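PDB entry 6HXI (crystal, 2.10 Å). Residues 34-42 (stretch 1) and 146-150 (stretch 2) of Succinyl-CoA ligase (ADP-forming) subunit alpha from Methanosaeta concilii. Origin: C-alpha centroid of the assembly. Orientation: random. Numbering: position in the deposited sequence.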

ATOM      1  N   VAL B  34      12.758 -19.829 -42.718  1.00 43.02           N
ATOM      2  CA  VAL B  34      12.600 -19.743 -44.177  1.00 44.79           C
ATOM      3  C   VAL B  34      13.324 -20.892 -44.919  1.00 52.13           C
ATOM      4  O   VAL B  34      12.941 -21.206 -46.034  1.00 54.43           O
ATOM      5  CB  VAL B  34      12.945 -18.358 -44.794  1.00 47.73           C
ATOM      6  CG1 VAL B  34      11.991 -17.271 -44.309  1.00 45.93           C
ATOM      7  CG2 VAL B  34      14.402 -17.966 -44.566  1.00 46.82           C
ATOM      8  N   CYS B  35      14.330 -21.532 -44.283  1.00 48.44           N
ATOM      9  CA  CYS B  35      15.071 -22.677 -44.825  1.00 48.52           C
ATOM     10  C   CYS B  35      14.374 -23.994 -44.555  1.00 52.40           C
ATOM     11  O   CYS B  35      14.846 -25.044 -45.004  1.00 50.93           O
ATOM     12  CB  CYS B  35      16.497 -22.690 -44.289  1.00 47.72           C
ATOM     13  SG  CYS B  35      17.506 -21.329 -44.904  1.00 50.67           S
ATOM     14  N   LYS B  36      13.266 -23.936 -43.788  1.00 50.61           N
ATOM     15  CA  LYS B  36      12.431 -25.075 -43.404  1.00 52.56           C
ATOM     16  C   LYS B  36      13.182 -26.037 -42.483  1.00 57.32           C
ATOM     17  O   LYS B  36      12.927 -27.242 -42.516  1.00 60.40           O
ATOM     18  CB  LYS B  36      11.819 -25.791 -44.644  1.00 56.99           C
ATOM     19  CG  LYS B  36      10.999 -24.879 -45.550  1.00 75.10           C
ATOM     20  CD  LYS B  36      10.125 -25.678 -46.510  1.00 91.53           C
ATOM     21  CE  LYS B  36       8.711 -25.134 -46.592  1.00105.42           C
ATOM     22  NZ  LYS B  36       7.953 -25.281 -45.309  1.00112.01           N
ATOM     23  N   ARG B  37      14.105 -25.503 -41.657  1.00 51.08           N
ATOM     24  CA  ARG B  37      14.884 -26.282 -40.699  1.00 51.10           C
ATOM     25  C   ARG B  37      13.970 -26.918 -39.669  1.00 57.52           C
ATOM     26  O   ARG B  37      12.940 -26.334 -39.305  1.00 56.19           O
ATOM     27  CB  ARG B  37      15.931 -25.409 -39.975  1.00 47.89           C
ATOM     28  CG  ARG B  37      17.220 -25.177 -40.758  1.00 57.31           C
ATOM     29  CD  ARG B  37      18.320 -24.544 -39.907  1.00 57.92           C
ATOM     30  NE  ARG B  37      18.532 -25.274 -38.652  1.00 57.86           N
ATOM     31  CZ  ARG B  37      19.718 -25.552 -38.124  1.00 60.04           C
ATOM     32  NH1 ARG B  37      20.833 -25.158 -38.731  1.00 42.36           N
ATOM     33  NH2 ARG B  37      19.800 -26.244 -36.997  1.00 44.91           N
ATOM     34  N   SER B  38      14.340 -28.122 -39.209  1.00 57.81           N
ATOM     35  CA  SER B  38      13.557 -28.847 -38.208  1.00 59.63           C
ATOM     36  C   SER B  38      13.693 -28.177 -36.859  1.00 62.72           C
ATOM     37  O   SER B  38      12.694 -27.973 -36.170  1.00 62.60           O
ATOM     38  CB  SER B  38      13.970 -30.318 -38.137  1.00 66.45           C
ATOM     39  OG  SER B  38      15.377 -30.503 -38.182  1.00 77.48           O
ATOM     40  N   SER B  39      14.917 -27.766 -36.517  1.00 57.96           N
ATOM     41  CA  SER B  39      15.179 -27.118 -35.237  1.00 56.75           C
ATOM     42  C   SER B  39      15.881 -25.752 -35.379  1.00 53.79           C
ATOM     43  O   SER B  39      16.622 -25.545 -36.349  1.00 52.88           O
ATOM     44  CB  SER B  39      16.017 -28.047 -34.350  1.00 63.69           C
ATOM     45  OG  SER B  39      15.800 -27.787 -32.970  1.00 75.66           O
ATOM     46  N   PRO B  40      15.741 -24.841 -34.383  1.00 46.66           N
ATOM     47  CA  PRO B  40      16.511 -23.588 -34.428  1.00 44.82           C
ATOM     48  C   PRO B  40      18.026 -23.868 -34.422  1.00 50.87           C
ATOM     49  O   PRO B  40      18.476 -24.868 -33.854  1.00 52.01           O
ATOM     50  CB  PRO B  40      16.094 -22.893 -33.131  1.00 44.74           C
ATOM     51  CG  PRO B  40      14.762 -23.475 -32.799  1.00 49.11           C
ATOM     52  CD  PRO B  40      14.921 -24.902 -33.151  1.00 46.49           C
ATOM     53  N   SER B  41      18.806 -23.006 -35.060  1.00 46.93           N
ATOM     54  CA  SER B  41      20.266 -23.158 -35.132  1.00 46.67           C
ATOM     55  C   SER B  41      20.977 -22.720 -33.830  1.00 48.40           C
ATOM     56  O   SER B  41      22.200 -22.785 -33.774  1.00 49.41           O
ATOM     57  CB  SER B  41      20.812 -22.332 -36.289  1.00 49.53           C
ATOM     58  OG  SER B  41      20.549 -20.955 -36.073  1.00 53.13           O
ATOM     59  N   ILE B  42      20.220 -22.229 -32.828  1.00 40.23           N
ATOM     60  CA  ILE B  42      20.743 -21.707 -31.571  1.00 37.42           C
ATOM     61  C   ILE B  42      20.280 -22.582 -30.414  1.00 40.83           C
ATOM     62  O   ILE B  42      19.078 -22.683 -30.172  1.00 40.34           O
ATOM     63  CB  ILE B  42      20.304 -20.231 -31.349  1.00 38.03           C
ATOM     64  CG1 ILE B  42      20.811 -19.303 -32.482  1.00 37.16           C
ATOM     65  CG2 ILE B  42      20.696 -19.731 -29.949  1.00 34.63           C
ATOM     66  CD1 ILE B  42      20.139 -17.887 -32.484  1.00 31.75           C
TER
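Stretch 2 146-150: AGAFR

Stretch 2 lies along stretch 1 as a short, mostly irregular segment. Residues 146-148 are loop or turn, and a strand begins at Phe149 and includes Arg150. Stretch 1 leaves a helix at its start: Lys36 has positive phi (66°) and closes a Schellman motif. The chain then runs on without helix or strand as far as Ser41.

The two segments run in the same general sense. Gly147 is level with Cys35, with their CA atoms 5.0 Å apart. Phe149 CA is nearest Ser41 CA, at 6.8 Å, with Ser41 further along. Stretch 2 is the more extended: Gly147 CA to Phe149 CA is 6.7 Å in two steps, Cys35 CA to Ser41 CA 11.0 Å in six. The contact is small, burying 245 Å² in total.

Cys35 covers the most surface on stretch 1. Its CA-to-CB bond points toward stretch 2, and its SG lies 3.4 Å from Gly147 CA. Gly147 has phi/psi of 74/7, a positive phi that favours glycine.

Ala148 directs its CB away from stretch 1, so it meets this segment through its backbone. Its carbonyl oxygen accepts the one direct hydrogen bond between the stretches. Arg37 NH1 donates to Ala148 O at 2.9 Å, with an angle of 164°. The oxygen lies near the guanidinium plane, as suits an N-H donor. The same side chain is held within its own stretch, where Arg37 NE donates to Ser39 O at 3.0 Å.

Phe149 has chi1 in the t well. Its CA-to-CB bond points sideways, but the ring comes nearer stretch 1. Phe149 CD1 packs 3.5 Å from Ser41 CB. Arg37 NH1 sits at the ring edge, 4.2 Å from Phe149 CD1.

A water beside the Phe149 ring adds a bridge. It donates to Ser41 OG and accepts from Arg150 N, both at 3.0 Å from its oxygen.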

ATOM      1  N   ALA B 146      24.042 -21.571 -47.541  1.00 43.34           N
ATOM      2  CA  ALA B 146      22.714 -21.316 -48.070  1.00 44.07           C
ATOM      3  C   ALA B 146      21.768 -22.486 -47.811  1.00 51.46           C
ATOM      4  O   ALA B 146      22.127 -23.637 -48.015  1.00 54.75           O
ATOM      5  CB  ALA B 146      22.793 -21.008 -49.542  1.00 46.14           C
ATOM      6  N   GLY B 147      20.610 -22.176 -47.265  1.00 48.09           N
ATOM      7  CA  GLY B 147      19.602 -23.155 -46.897  1.00 48.17           C
ATOM      8  C   GLY B 147      19.906 -23.976 -45.661  1.00 52.31           C
ATOM      9  O   GLY B 147      19.148 -24.897 -45.363  1.00 53.92           O
ATOM     10  N   ALA B 148      20.982 -23.656 -44.909  1.00 48.33           N
ATOM     11  CA  ALA B 148      21.377 -24.448 -43.737  1.00 47.90           C
ATOM     12  C   ALA B 148      21.667 -23.657 -42.444  1.00 50.84           C
ATOM     13  O   ALA B 148      21.090 -23.979 -41.408  1.00 50.76           O
ATOM     14  CB  ALA B 148      22.570 -25.318 -44.082  1.00 49.37           C
ATOM     15  N   PHE B 149      22.576 -22.667 -42.484  1.00 45.61           N
ATOM     16  CA  PHE B 149      22.968 -21.908 -41.288  1.00 42.91           C
ATOM     17  C   PHE B 149      23.507 -20.542 -41.658  1.00 43.50           C
ATOM     18  O   PHE B 149      24.196 -20.403 -42.671  1.00 39.24           O
ATOM     19  CB  PHE B 149      24.059 -22.690 -40.498  1.00 43.86           C
ATOM     20  CG  PHE B 149      24.550 -22.075 -39.208  1.00 42.25           C
ATOM     21  CD1 PHE B 149      23.894 -22.322 -38.006  1.00 44.45           C
ATOM     22  CD2 PHE B 149      25.682 -21.268 -39.190  1.00 41.17           C
ATOM     23  CE1 PHE B 149      24.354 -21.756 -36.805  1.00 44.00           C
ATOM     24  CE2 PHE B 149      26.129 -20.683 -37.990  1.00 43.46           C
ATOM     25  CZ  PHE B 149      25.466 -20.935 -36.805  1.00 41.13           C
ATOM     26  N   ARG B 150      23.260 -19.551 -40.785  1.00 40.31           N
ATOM     27  CA  ARG B 150      23.813 -18.212 -40.956  1.00 40.11           C
ATOM     28  C   ARG B 150      24.528 -17.783 -39.666  1.00 44.81           C
ATOM     29  O   ARG B 150      24.043 -18.070 -38.561  1.00 42.40           O
ATOM     30  CB  ARG B 150      22.726 -17.200 -41.377  1.00 39.02           C
ATOM     31  CG  ARG B 150      22.230 -16.296 -40.263  1.00 55.66           C
ATOM     32  CD  ARG B 150      20.924 -15.616 -40.580  1.00 56.76           C
ATOM     33  NE  ARG B 150      21.150 -14.346 -41.232  1.00 47.15           N
ATOM     34  CZ  ARG B 150      20.204 -13.493 -41.582  1.00 59.76           C
ATOM     35  NH1 ARG B 150      20.513 -12.386 -42.222  1.00 47.51           N
ATOM     36  NH2 ARG B 150      18.926 -13.761 -41.323  1.00 45.25           N
TER
HETATM   37  O   HOH W   1      20.982 -19.767 -38.811  1.00 42.82           O